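Local atomic coordinates of variant surface glycoprotein MITAT 1.1 (PDB entry 5LY9), a protein that forms the dense surface coat of the African trypanosome, whose antigenically distinct versions let the parasite evade the immune response of its host. Residues Met28-Glu31 with Gly32-Ile36; Ile36-Ile39 with Gln40-Lys43; Glu251-Asn254 with Arg255-Lys258; Gln274-Leu277 with Lys278-Lys282; Asp310-Lys313 with Thr314-Met318. All coordinates share one frame; numbering follows the deposited sequence. Where two conformers were deposited one is given.

How the contacts relate
None of the five contacts closes a long loop: each joins neighbouring turns of one continuous stretch, and they follow in series without nesting or crossing. Contacts 1 and 2 come first, on helix 24-55, and share Ile36 where one passes into the other; both reach the second subunit. Contact 3 lies at the end of helix 244-254, and the loop leaving it comes back against contact 1, with Met28 packing on Glu256 and Glu31 on Ala257 and Lys258. Contacts 4 and 5 open helices 275-285 and 313-321, about 17 Å apart between centres. Helix 62-114 packs against all five, so these local turns are gathered along one long helical bundle.

Contact 1: Met28-Glu31 with Gly32-Ile36; sequences MLNE and GQEVI. Unlike the reference sequence in segment 28-31: Glu31 (reference Lys).
Gln33 OE1 and Asn30 OD1 are bridged by one water that donates to both, 2.6 Å from Gln33 OE1 and 2.8 Å from Asn30 OD1, so the two amide oxygens share a proton donor instead of facing each other directly. The Gln33 chain runs out extended over Leu29. Its CG lies 3.3 Å from Leu29 O, and its amide carbon CD rests 3.7 Å from Leu29 CD1, while NE2 goes on to donate to Lys84 O of the second subunit. Leu29 meets it because its CG stands anti to the backbone N (chi1 175°), which swings CD1 under the glutamine amide. On the neighbouring flank Asn30 and Glu34 lie side by side and point the same way, their flat ends 24° apart. Val35 turns its CG2 onto the helix backbone, 3.2 Å from Glu31 O, and Glu31 itself sends OE2 to Ala259 N. Beneath these side chains four backbone bonds link each residue from Met28 to Glu31 with the one four places on; Val35 N to Glu31 O measures 2.8 Å. This is regular alpha-helix from the long helical bundle of the A-type variant surface glycoprotein, with the Leu29 and Gln33 face turned to the dimer partner.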
loop_
_atom_site.group_PDB
_atom_site.type_symbol
_atom_site.label_atom_id
_atom_site.label_comp_id
_atom_site.label_asym_id
_atom_site.label_seq_id
_atom_site.Cartn_x
_atom_site.Cartn_y
_atom_site.Cartn_z
ATOM N N MET A 28 -5.526 -0.016 5.980
ATOM C CA MET A 28 -4.920 -0.743 4.923
ATOM C C MET A 28 -3.606 -1.475 5.346
ATOM O O MET A 28 -3.334 -2.633 4.905
ATOM C CB MET A 28 -4.769 0.129 3.684
ATOM C CG MET A 28 -6.086 0.515 3.050
ATOM S SD MET A 28 -7.003 -0.944 2.478
ATOM C CE MET A 28 -8.017 -1.446 3.867
ATOM N N LEU A 29 -2.789 -0.873 6.183
ATOM C CA LEU A 29 -1.644 -1.606 6.717
ATOM C C LEU A 29 -2.053 -2.814 7.502
ATOM O O LEU A 29 -1.540 -3.937 7.249
ATOM C CB LEU A 29 -0.780 -0.725 7.618
ATOM C CG LEU A 29 0.389 -1.366 8.334
ATOM C CD1 LEU A 29 1.325 -2.039 7.366
ATOM C CD2 LEU A 29 1.015 -0.284 9.276
ATOM N N ASN A 30 -3.021 -2.626 8.391
ATOM C CA ASN A 30 -3.500 -3.715 9.193
ATOM C C ASN A 30 -4.031 -4.845 8.283
ATOM O O ASN A 30 -3.739 -6.041 8.493
ATOM C CB ASN A 30 -4.621 -3.296 10.115
ATOM C CG ASN A 30 -4.932 -4.410 11.124
ATOM O OD1 ASN A 30 -4.110 -4.711 11.985
ATOM N ND2 ASN A 30 -6.084 -5.065 10.957
ATOM N N GLU A 31 -4.806 -4.478 7.270
ATOM C CA GLU A 31 -5.444 -5.525 6.421
ATOM C C GLU A 31 -4.377 -6.287 5.604
ATOM O O GLU A 31 -4.408 -7.510 5.505
ATOM C CB GLU A 31 -6.452 -4.907 5.507
ATOM C CG GLU A 31 -7.443 -5.912 4.967
ATOM C CD GLU A 31 -8.407 -6.404 6.044
ATOM O OE1 GLU A 31 -8.996 -5.555 6.820
ATOM O OE2 GLU A 31 -8.642 -7.657 6.089
ATOM N N GLY A 32 -3.417 -5.553 5.094
ATOM C CA GLY A 32 -2.269 -6.189 4.428
ATOM C C GLY A 32 -1.495 -7.140 5.298
ATOM O O GLY A 32 -1.106 -8.235 4.869
ATOM N N GLN A 33 -1.241 -6.721 6.536
ATOM C CA GLN A 33 -0.577 -7.574 7.467
ATOM C C GLN A 33 -1.349 -8.823 7.779
ATOM O O GLN A 33 -0.742 -9.898 7.927
ATOM C CB GLN A 33 -0.219 -6.843 8.782
ATOM C CG GLN A 33 0.836 -5.733 8.586
ATOM C CD GLN A 33 1.065 -4.861 9.807
ATOM O OE1 GLN A 33 0.117 -4.562 10.521
ATOM N NE2 GLN A 33 2.297 -4.523 10.086
ATOM N N GLU A 34 -2.658 -8.719 7.880
ATOM C CA GLU A 34 -3.516 -9.882 8.135
ATOM C C GLU A 34 -3.562 -10.783 6.902
ATOM O O GLU A 34 -3.559 -11.996 7.060
ATOM C CB GLU A 34 -4.923 -9.434 8.514
ATOM C CG GLU A 34 -4.964 -8.949 9.980
ATOM C CD GLU A 34 -4.485 -10.065 10.914
ATOM O OE1 GLU A 34 -5.033 -11.223 10.861
ATOM O OE2 GLU A 34 -3.454 -9.833 11.598
ATOM N N VAL A 35 -3.571 -10.200 5.703
ATOM C CA VAL A 35 -3.491 -11.024 4.505
ATOM C C VAL A 35 -2.190 -11.824 4.518
ATOM O O VAL A 35 -2.204 -13.053 4.306
ATOM C CB VAL A 35 -3.542 -10.172 3.243
ATOM C CG1 VAL A 35 -3.121 -11.000 2.060
ATOM C CG2 VAL A 35 -4.926 -9.553 3.048
ATOM N N ILE A 36 -1.059 -11.176 4.807
ATOM C CA ILE A 36 0.219 -11.857 4.811
ATOM C C ILE A 36 0.276 -12.917 5.937
ATOM O O ILE A 36 0.728 -14.045 5.741
ATOM C CB ILE A 36 1.382 -10.881 4.918
ATOM C CG1 ILE A 36 1.474 -9.988 3.693
ATOM C CG2 ILE A 36 2.646 -11.639 5.085
ATOM C CD1 ILE A 36 2.333 -8.727 3.876
HETATM O O HOH W 1 -1.537 -5.685 12.256
#

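Contact 2: Ile36-Ile39 with Gln40-Lys43; sequences ISNI and QKIK. With NAG (2-acetamido-2-deoxy-beta-D-glucopyranose), chain C.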
loop_
_atom_site.group_PDB
_atom_site.type_symbol
_atom_site.label_atom_id
_atom_site.label_comp_id
_atom_site.label_asym_id
_atom_site.label_seq_id
_atom_site.Cartn_x
_atom_site.Cartn_y
_atom_site.Cartn_z
ATOM N N ILE A 36 -1.059 -11.176 4.807
ATOM C CA ILE A 36 0.219 -11.857 4.811
ATOM C C ILE A 36 0.276 -12.917 5.937
ATOM O O ILE A 36 0.728 -14.045 5.741
ATOM C CB ILE A 36 1.382 -10.881 4.918
ATOM C CG1 ILE A 36 1.474 -9.988 3.693
ATOM C CG2 ILE A 36 2.646 -11.639 5.085
ATOM C CD1 ILE A 36 2.333 -8.727 3.876
ATOM N N SER A 37 -0.259 -12.543 7.124
ATOM C CA SER A 37 -0.351 -13.462 8.197
ATOM C C SER A 37 -1.114 -14.741 7.814
ATOM O O SER A 37 -0.672 -15.833 8.120
ATOM C CB SER A 37 -0.993 -12.807 9.417
ATOM O OG SER A 37 -1.123 -13.736 10.452
ATOM N N ASN A 38 -2.241 -14.587 7.162
ATOM C CA ASN A 38 -3.007 -15.739 6.651
ATOM C C ASN A 38 -2.223 -16.600 5.660
ATOM O O ASN A 38 -2.213 -17.839 5.760
ATOM C CB ASN A 38 -4.328 -15.321 6.017
ATOM C CG ASN A 38 -5.408 -14.993 7.035
ATOM O OD1 ASN A 38 -5.218 -15.116 8.266
ATOM N ND2 ASN A 38 -6.556 -14.635 6.528
ATOM N N ILE A 39 -1.531 -15.938 4.760
ATOM C CA ILE A 39 -0.632 -16.663 3.826
ATOM C C ILE A 39 0.426 -17.463 4.573
ATOM O O ILE A 39 0.710 -18.625 4.269
ATOM C CB ILE A 39 0.009 -15.649 2.843
ATOM C CG1 ILE A 39 -1.056 -15.158 1.848
ATOM C CG2 ILE A 39 1.169 -16.294 2.073
ATOM C CD1 ILE A 39 -0.699 -13.912 1.044
ATOM N N GLN A 40 1.030 -16.816 5.544
ATOM C CA GLN A 40 1.968 -17.470 6.472
ATOM C C GLN A 40 1.458 -18.634 7.232
ATOM O O GLN A 40 2.189 -19.622 7.351
ATOM C CB GLN A 40 2.660 -16.515 7.425
ATOM C CG GLN A 40 3.536 -15.460 6.733
ATOM C CD GLN A 40 3.988 -14.429 7.756
ATOM O OE1 GLN A 40 3.152 -13.829 8.460
ATOM N NE2 GLN A 40 5.303 -14.238 7.869
ATOM N N LYS A 41 0.248 -18.512 7.761
ATOM C CA LYS A 41 -0.358 -19.594 8.506
ATOM C C LYS A 41 -0.563 -20.803 7.589
ATOM O O LYS A 41 -0.428 -21.938 8.037
ATOM C CB LYS A 41 -1.709 -19.155 9.052
ATOM C CG LYS A 41 -1.542 -18.163 10.189
ATOM C CD LYS A 41 -2.912 -17.758 10.725
ATOM C CE LYS A 41 -2.728 -16.733 11.842
ATOM N NZ LYS A 41 -4.038 -16.215 12.265
ATOM N N ILE A 42 -0.949 -20.564 6.336
ATOM C CA ILE A 42 -1.153 -21.664 5.388
ATOM C C ILE A 42 0.167 -22.259 4.969
ATOM O O ILE A 42 0.269 -23.522 4.817
ATOM C CB ILE A 42 -2.022 -21.227 4.193
ATOM C CG1 ILE A 42 -3.414 -20.783 4.673
ATOM C CG2 ILE A 42 -2.304 -22.348 3.227
ATOM C CD1 ILE A 42 -4.158 -20.074 3.587
ATOM N N LYS A 43 1.181 -21.440 4.800
ATOM C CA LYS A 43 2.547 -21.970 4.611
ATOM C C LYS A 43 2.975 -22.805 5.778
ATOM O O LYS A 43 3.583 -23.878 5.575
ATOM C CB LYS A 43 3.552 -20.851 4.321
ATOM C CG LYS A 43 4.964 -21.269 4.093
ATOM C CD LYS A 43 5.229 -22.184 2.910
ATOM C CE LYS A 43 5.030 -21.541 1.540
ATOM N NZ LYS A 43 5.046 -22.413 0.307
HETATM C C1 NAG C . -5.997 -23.171 7.364
HETATM C C2 NAG C . -5.559 -22.136 8.390
HETATM C C3 NAG C . -4.351 -22.569 9.143
HETATM C C4 NAG C . -4.657 -23.939 9.763
HETATM C C5 NAG C . -5.067 -24.921 8.676
HETATM C C6 NAG C . -5.470 -26.316 9.173
HETATM C C7 NAG C . -6.052 -19.797 7.891
HETATM C C8 NAG C . -5.680 -18.532 7.168
HETATM N N2 NAG C . -5.274 -20.871 7.723
HETATM O O3 NAG C . -4.083 -21.637 10.183
HETATM O O4 NAG C . -3.446 -24.394 10.359
HETATM O O5 NAG C . -6.207 -24.413 8.032
HETATM O O6 NAG C . -6.418 -26.188 10.244
HETATM O O7 NAG C . -7.042 -19.853 8.585
HETATM O O HOH W 2 -3.971 -13.979 10.277
#
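Gln40 slants over Ile36, and on the next flank Lys41 runs along Ser37, both reaching back one turn of helix 24-55 in a regular alpha-helical i to i+4 pattern within the long helical bundle. Gln40 is extended beyond CG, which lies 3.3 Å from Ile36 O. Its amide then leaves the helix for the second subunit, OE1 accepting from Lys84 NZ and NE2 donating to Glu81 OE1 there. Lys41 is stretched almost straight, with CG anti to its own carbonyl carbon (chi1 -72°), which lays the chain along Ser37 and puts CG 3.2 Å from Ser37 O. At its far end one water gathers polar groups, donating to Asn38 OD1 at 2.6 Å and accepting from Lys41 NZ, 3.0 Å away. A further link from Ser37 OG to this water holds only for one of two serine conformers and is less certain. Lys43 bends off the other way and forms a salt bridge with Glu46. A sugar of the attached glycan lies beside Asn38 and Ile42, with Ile42 CG1 3.6 Å from its N2. The acetamido methyl sits over one face of the Asn38 side-chain amide, C8 lying 3.6 Å from Asn38 CG.

Contact 3: Glu251-Asn254 with Arg255-Lys258; sequences EARN and REAK
Glu251 and Arg255 stack at the C-terminal end of helix 244-254, where the chain leaves helical geometry at Arg255. Their carboxylate and guanidinium planes are 3° apart, with Glu251 CD 3.7 Å above the centre of the guanidinium. A long salt bridge, Glu251 OE1 to Arg255 NH2 at 3.8 Å, probably acts through charge alone, since no N-H points at the oxygen; a water joins the two groups, and Glu251 OE2 also pairs with Arg93. A second salt bridge runs from Lys258 NZ to Glu256 OE1 at 3.1 Å. Arg253 lies alongside Glu256 with their flat ends nearly perpendicular, 85°, and a water accepts from Arg253 NE at 2.8 Å while donating to Glu256 OE2. Both have further partners, Glu20 for Arg253, Ser94 and Arg159 for Glu256. Of the backbone bonds, Arg255 N to Glu251 O is the sound one, at 2.9 Å; Glu256 N to Arg253 O is weak. Past the helix end one water donates to two carbonyls, 2.8 Å from Asn254 O and 2.7 Å from Glu256 O.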
loop_
_atom_site.group_PDB
_atom_site.type_symbol
_atom_site.label_atom_id
_atom_site.label_comp_id
_atom_site.label_asym_id
_atom_site.label_seq_id
_atom_site.Cartn_x
_atom_site.Cartn_y
_atom_site.Cartn_z
ATOM N N GLU A 251 -15.188 4.163 -4.368
ATOM C CA GLU A 251 -14.986 2.900 -5.098
ATOM C C GLU A 251 -13.784 2.147 -4.554
ATOM O O GLU A 251 -13.868 0.929 -4.313
ATOM C CB GLU A 251 -14.822 3.170 -6.573
ATOM C CG GLU A 251 -14.633 1.899 -7.366
ATOM C CD GLU A 251 -14.696 2.107 -8.861
ATOM O OE1 GLU A 251 -15.851 2.199 -9.393
ATOM O OE2 GLU A 251 -13.617 2.222 -9.468
ATOM N N ALA A 252 -12.674 2.837 -4.280
ATOM C CA ALA A 252 -11.515 2.130 -3.782
ATOM C C ALA A 252 -11.817 1.521 -2.418
ATOM O O ALA A 252 -11.370 0.425 -2.104
ATOM C CB ALA A 252 -10.338 3.069 -3.675
ATOM N N ARG A 253 -12.555 2.246 -1.581
ATOM C CA ARG A 253 -12.870 1.659 -0.303
ATOM C C ARG A 253 -13.697 0.390 -0.462
ATOM O O ARG A 253 -13.449 -0.636 0.199
ATOM C CB ARG A 253 -13.554 2.692 0.620
ATOM C CG ARG A 253 -13.316 2.322 2.087
ATOM C CD ARG A 253 -13.959 3.225 3.058
ATOM N NE ARG A 253 -13.346 3.063 4.376
ATOM C CZ ARG A 253 -13.808 3.642 5.474
ATOM N NH1 ARG A 253 -14.941 4.419 5.444
ATOM N NH2 ARG A 253 -13.093 3.501 6.619
ATOM N N ASN A 254 -14.680 0.451 -1.349
ATOM C CA ASN A 254 -15.521 -0.726 -1.555
ATOM C C ASN A 254 -14.734 -1.880 -2.113
ATOM O O ASN A 254 -15.120 -3.058 -1.838
ATOM C CB ASN A 254 -16.639 -0.392 -2.511
ATOM C CG ASN A 254 -17.752 0.307 -1.848
ATOM O OD1 ASN A 254 -17.924 0.182 -0.624
ATOM N ND2 ASN A 254 -18.535 1.064 -2.635
ATOM N N ARG A 255 -13.690 -1.614 -2.884
ATOM C CA ARG A 255 -12.893 -2.696 -3.532
ATOM C C ARG A 255 -11.674 -3.205 -2.789
ATOM O O ARG A 255 -10.927 -4.051 -3.339
ATOM C CB ARG A 255 -12.535 -2.305 -4.987
ATOM C CG ARG A 255 -13.865 -2.221 -5.694
ATOM C CD ARG A 255 -13.852 -1.798 -7.112
ATOM N NE ARG A 255 -15.250 -1.742 -7.589
ATOM C CZ ARG A 255 -15.580 -1.576 -8.863
ATOM N NH1 ARG A 255 -14.640 -1.512 -9.807
ATOM N NH2 ARG A 255 -16.849 -1.502 -9.193
ATOM N N GLU A 256 -11.549 -2.849 -1.512
ATOM C CA GLU A 256 -10.394 -3.263 -0.722
ATOM C C GLU A 256 -10.380 -4.780 -0.613
ATOM O O GLU A 256 -11.395 -5.433 -0.230
ATOM C CB GLU A 256 -10.480 -2.722 0.685
ATOM C CG GLU A 256 -10.306 -1.230 0.735
ATOM C CD GLU A 256 -10.691 -0.578 2.060
ATOM O OE1 GLU A 256 -11.365 -1.218 2.838
ATOM O OE2 GLU A 256 -10.320 0.621 2.278
ATOM N N ALA A 257 -9.189 -5.363 -0.846
ATOM C CA ALA A 257 -8.942 -6.797 -0.504
ATOM C C ALA A 257 -8.930 -6.948 1.019
ATOM O O ALA A 257 -8.356 -6.123 1.713
ATOM C CB ALA A 257 -7.597 -7.262 -1.060
ATOM N N LYS A 258 -9.484 -8.048 1.492
ATOM C CA LYS A 258 -9.570 -8.373 2.882
ATOM C C LYS A 258 -8.945 -9.712 3.150
ATOM O O LYS A 258 -9.016 -10.650 2.327
ATOM C CB LYS A 258 -11.014 -8.467 3.312
ATOM C CG LYS A 258 -11.993 -7.325 2.928
ATOM C CD LYS A 258 -11.794 -6.107 3.749
ATOM C CE LYS A 258 -12.664 -4.982 3.213
ATOM N NZ LYS A 258 -12.524 -3.769 4.082
HETATM O O HOH W 3 -12.259 -0.764 -9.503
HETATM O O HOH W 4 -10.989 1.493 4.669
HETATM O O HOH W 5 -14.188 -2.006 2.463
HETATM O O HOH W 6 -14.059 -4.893 -0.019
#

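Contact 4: Gln274-Leu277 with Lys278-Lys282; sequences QPTL and KALVK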
loop_
_atom_site.group_PDB
_atom_site.type_symbol
_atom_site.label_atom_id
_atom_site.label_comp_id
_atom_site.label_asym_id
_atom_site.label_seq_id
_atom_site.Cartn_x
_atom_site.Cartn_y
_atom_site.Cartn_z
ATOM N N GLN A 274 -14.588 -28.054 -2.437
ATOM C CA GLN A 274 -13.411 -27.235 -2.187
ATOM C C GLN A 274 -12.559 -27.353 -3.445
ATOM O O GLN A 274 -11.971 -28.418 -3.735
ATOM C CB GLN A 274 -12.713 -27.748 -0.932
ATOM C CG GLN A 274 -13.532 -27.626 0.351
ATOM C CD GLN A 274 -12.788 -28.061 1.562
ATOM O OE1 GLN A 274 -11.583 -28.171 1.548
ATOM N NE2 GLN A 274 -13.497 -28.295 2.623
ATOM N N PRO A 275 -12.551 -26.291 -4.277
ATOM C CA PRO A 275 -12.053 -26.563 -5.651
ATOM C C PRO A 275 -10.577 -26.914 -5.728
ATOM O O PRO A 275 -10.201 -27.737 -6.598
ATOM C CB PRO A 275 -12.375 -25.288 -6.468
ATOM C CG PRO A 275 -12.901 -24.343 -5.480
ATOM C CD PRO A 275 -13.254 -24.989 -4.194
ATOM N N THR A 276 -9.780 -26.425 -4.779
ATOM C CA THR A 276 -8.342 -26.691 -4.813
ATOM C C THR A 276 -8.164 -28.140 -4.368
ATOM O O THR A 276 -7.383 -28.882 -4.932
ATOM C CB THR A 276 -7.587 -25.746 -3.888
ATOM O OG1 THR A 276 -7.834 -24.403 -4.330
ATOM C CG2 THR A 276 -6.110 -26.062 -3.862
ATOM N N LEU A 277 -8.888 -28.522 -3.315
ATOM C CA LEU A 277 -8.822 -29.918 -2.842
ATOM C C LEU A 277 -9.219 -30.884 -3.943
ATOM O O LEU A 277 -8.539 -31.871 -4.215
ATOM C CB LEU A 277 -9.683 -30.113 -1.559
ATOM C CG LEU A 277 -9.359 -31.355 -0.739
ATOM C CD1 LEU A 277 -7.966 -31.255 -0.169
ATOM C CD2 LEU A 277 -10.428 -31.556 0.330
ATOM N N LYS A 278 -10.350 -30.635 -4.555
ATOM C CA LYS A 278 -10.888 -31.544 -5.537
ATOM C C LYS A 278 -9.918 -31.665 -6.709
ATOM O O LYS A 278 -9.681 -32.777 -7.219
ATOM C CB LYS A 278 -12.274 -31.003 -6.025
ATOM C CG LYS A 278 -12.947 -31.903 -7.027
ATOM C CD LYS A 278 -14.119 -31.199 -7.671
ATOM C CE LYS A 278 -14.941 -32.257 -8.353
ATOM N NZ LYS A 278 -15.947 -31.575 -9.241
ATOM N N ALA A 279 -9.369 -30.511 -7.143
ATOM C CA ALA A 279 -8.425 -30.518 -8.323
ATOM C C ALA A 279 -7.184 -31.306 -8.010
ATOM O O ALA A 279 -6.651 -32.033 -8.874
ATOM C CB ALA A 279 -8.055 -29.132 -8.728
ATOM N N LEU A 280 -6.718 -31.212 -6.760
ATOM C CA LEU A 280 -5.501 -31.982 -6.389
ATOM C C LEU A 280 -5.744 -33.503 -6.297
ATOM O O LEU A 280 -4.794 -34.255 -6.395
ATOM C CB LEU A 280 -4.894 -31.492 -5.092
ATOM C CG LEU A 280 -4.169 -30.168 -5.212
ATOM C CD1 LEU A 280 -4.020 -29.539 -3.868
ATOM C CD2 LEU A 280 -2.858 -30.431 -5.898
ATOM N N VAL A 281 -6.994 -33.941 -6.079
ATOM C CA VAL A 281 -7.289 -35.326 -6.039
ATOM C C VAL A 281 -6.956 -35.892 -7.419
ATOM O O VAL A 281 -6.311 -36.931 -7.557
ATOM C CB VAL A 281 -8.736 -35.611 -5.583
ATOM C CG1 VAL A 281 -9.084 -37.099 -5.767
ATOM C CG2 VAL A 281 -8.913 -35.202 -4.095
ATOM N N LYS A 282 -7.384 -35.175 -8.421
ATOM C CA LYS A 282 -7.163 -35.548 -9.803
ATOM C C LYS A 282 -5.677 -35.393 -10.172
ATOM O O LYS A 282 -5.074 -36.351 -10.644
ATOM C CB LYS A 282 -8.002 -34.701 -10.708
ATOM C CG LYS A 282 -7.778 -35.142 -12.158
ATOM C CD LYS A 282 -8.729 -34.450 -13.082
ATOM C CE LYS A 282 -8.438 -34.878 -14.528
ATOM N NZ LYS A 282 -9.080 -33.874 -15.401
#
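Leu280 lies alongside Thr276, one helical turn back, and both side chains point the same way. Followed outward, Leu280 CB stands 3.6 Å from Thr276 O, CG comes to 3.5 Å from the same oxygen, and CD1 keeps beside it before meeting the threonine methyl, Thr276 CG2, at 4.1 Å. A chi1 of -74° sets CG beside the backbone N, which lays CB, CG and CD1 back along the preceding turn. Beyond this pair Leu280 packs on Leu67 and Arg74 of helix 62-114 and on Asp348 of the second subunit. Thr276 has its methyl turned to the leucine while OG1 hydrogen-bonds to Glu267 OE2, dividing the side chain between an oily and a polar neighbour. Farther round, Val281 CG2 touches Leu277 O at 3.4 Å and Ala279 CB rests 3.3 Å from Pro275 O. The backbone starts the helix cleanly: at the N-cap position the backbone oxygen Gln274 O accepts from Lys278 N at 2.9 Å, whereas the Gln274 side chain turns away to Gly269 and to a glycerol probably left from the crystallisation liquor. Pro275 follows in the first turn, where its missing N-H costs no helical bond. The bond from Val281 N to Leu277 O is longer, 3.2 Å, and bent to 138°. With Thr276 and Gln274 satisfied by Glu267 and Gly269, and Leu280 and Val281 packed on helices 62-114 and 295-304, this helix start has a polar side toward the loop and apolar sides toward the helices.

Contact 5: Asp310-Lys313 with Thr314-Met318; sequences DKTK and TYLDM
Lys313 and Asp317 form a salt bridge one turn apart, Lys313 NZ donating to the syn lone pair of Asp317 OD2 at 2.7 Å. The lysine chain runs straight to CE and then turns sharply (chi4 -46°), which brings NZ round to the edge of the carboxylate, close to its plane, on the side of OD2 that faces OD1; Lys313 CG already lies 3.4 Å from Asp317 OD2. Backbone bonds lie beneath: Asp317 N to Lys313 O at 2.8 Å, and Thr312 O taking Leu316 N at 3.2 Å together with a weak bond from Tyr315 N. Waters stitch the turn before the helix to its start, one from Asp310 O to Thr314 N, another between Lys311 O and Thr314 OG1. Among the packing contacts, the Tyr315 ring presents its edge to Lys311 O, which lies in the ring plane 4.0 Å from Tyr315 CD2. That ring also meets Phe304 of helix 295-304 nearly at right angles. Leu316 reaches the glycan and Phe72. The whole is the opening turn of the surface helix 313-321, with an i to i+4 lysine-aspartate salt bridge along its exposed side.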
loop_
_atom_site.group_PDB
_atom_site.type_symbol
_atom_site.label_atom_id
_atom_site.label_comp_id
_atom_site.label_asym_id
_atom_site.label_seq_id
_atom_site.Cartn_x
_atom_site.Cartn_y
_atom_site.Cartn_z
ATOM N N ASP A 310 -15.340 -31.635 8.113
ATOM C CA ASP A 310 -14.562 -32.037 9.298
ATOM C C ASP A 310 -13.857 -33.403 9.172
ATOM O O ASP A 310 -13.126 -33.768 10.090
ATOM C CB ASP A 310 -15.411 -32.019 10.574
ATOM C CG ASP A 310 -16.594 -32.898 10.528
ATOM O OD1 ASP A 310 -16.739 -33.845 9.717
ATOM O OD2 ASP A 310 -17.471 -32.732 11.453
ATOM N N LYS A 311 -13.998 -34.082 8.035
ATOM C CA LYS A 311 -13.372 -35.385 7.838
ATOM C C LYS A 311 -11.832 -35.272 7.721
ATOM O O LYS A 311 -11.120 -36.292 7.855
ATOM C CB LYS A 311 -13.974 -36.113 6.622
ATOM C CG LYS A 311 -15.497 -36.436 6.730
ATOM C CD LYS A 311 -15.735 -37.420 7.828
ATOM C CE LYS A 311 -17.139 -37.996 7.749
ATOM N NZ LYS A 311 -17.374 -38.765 8.987
ATOM N N THR A 312 -11.306 -34.088 7.424
ATOM C CA THR A 312 -9.846 -33.922 7.418
ATOM C C THR A 312 -9.262 -33.733 8.812
ATOM O O THR A 312 -8.048 -33.890 9.026
ATOM C CB THR A 312 -9.443 -32.729 6.543
ATOM O OG1 THR A 312 -10.145 -31.579 7.023
ATOM C CG2 THR A 312 -9.738 -33.001 5.045
ATOM N N LYS A 313 -10.111 -33.494 9.813
ATOM C CA LYS A 313 -9.611 -33.035 11.100
ATOM C C LYS A 313 -8.701 -34.035 11.811
ATOM O O LYS A 313 -7.707 -33.612 12.374
ATOM C CB LYS A 313 -10.756 -32.583 12.024
ATOM C CG LYS A 313 -10.288 -32.135 13.406
ATOM C CD LYS A 313 -11.365 -31.409 14.175
ATOM C CE LYS A 313 -11.034 -31.107 15.661
ATOM N NZ LYS A 313 -10.453 -32.247 16.465
ATOM N N THR A 314 -9.049 -35.333 11.831
ATOM C CA THR A 314 -8.214 -36.335 12.530
ATOM C C THR A 314 -6.831 -36.411 11.941
ATOM O O THR A 314 -5.888 -36.486 12.737
ATOM C CB THR A 314 -8.824 -37.776 12.611
ATOM O OG1 THR A 314 -9.014 -38.230 11.275
ATOM C CG2 THR A 314 -10.142 -37.715 13.267
ATOM N N TYR A 315 -6.694 -36.192 10.607
ATOM C CA TYR A 315 -5.396 -36.165 9.964
ATOM C C TYR A 315 -4.546 -34.932 10.390
ATOM O O TYR A 315 -3.321 -35.041 10.660
ATOM C CB TYR A 315 -5.519 -36.260 8.384
ATOM C CG TYR A 315 -6.055 -37.567 8.036
ATOM C CD1 TYR A 315 -5.211 -38.677 7.946
ATOM C CD2 TYR A 315 -7.421 -37.779 7.937
ATOM C CE1 TYR A 315 -5.747 -39.929 7.723
ATOM C CE2 TYR A 315 -7.943 -39.065 7.722
ATOM C CZ TYR A 315 -7.074 -40.109 7.610
ATOM O OH TYR A 315 -7.514 -41.396 7.379
ATOM N N LEU A 316 -5.183 -33.783 10.422
ATOM C CA LEU A 316 -4.494 -32.542 10.804
ATOM C C LEU A 316 -4.105 -32.632 12.311
ATOM O O LEU A 316 -3.042 -32.137 12.729
ATOM C CB LEU A 316 -5.361 -31.357 10.541
ATOM C CG LEU A 316 -5.680 -31.109 9.059
ATOM C CD1 LEU A 316 -6.722 -29.988 8.880
ATOM C CD2 LEU A 316 -4.431 -30.823 8.310
ATOM N N ASP A 317 -4.992 -33.197 13.106
ATOM C CA ASP A 317 -4.693 -33.440 14.536
ATOM C C ASP A 317 -3.502 -34.350 14.773
ATOM O O ASP A 317 -2.655 -34.073 15.630
ATOM C CB ASP A 317 -5.921 -33.962 15.271
ATOM C CG ASP A 317 -7.003 -32.899 15.462
ATOM O OD1 ASP A 317 -6.781 -31.665 15.318
ATOM O OD2 ASP A 317 -8.124 -33.315 15.766
ATOM N N MET A 318 -3.405 -35.413 13.976
ATOM C CA MET A 318 -2.270 -36.309 13.990
ATOM C C MET A 318 -0.967 -35.588 13.656
ATOM O O MET A 318 0.036 -35.743 14.322
ATOM C CB MET A 318 -2.569 -37.445 13.010
ATOM C CG MET A 318 -1.580 -38.525 12.991
ATOM S SD MET A 318 -2.289 -39.911 12.016
ATOM C CE MET A 318 -2.082 -39.245 10.406
HETATM O O HOH W 7 -12.187 -35.834 11.323
HETATM O O HOH W 8 -11.016 -37.663 9.971
#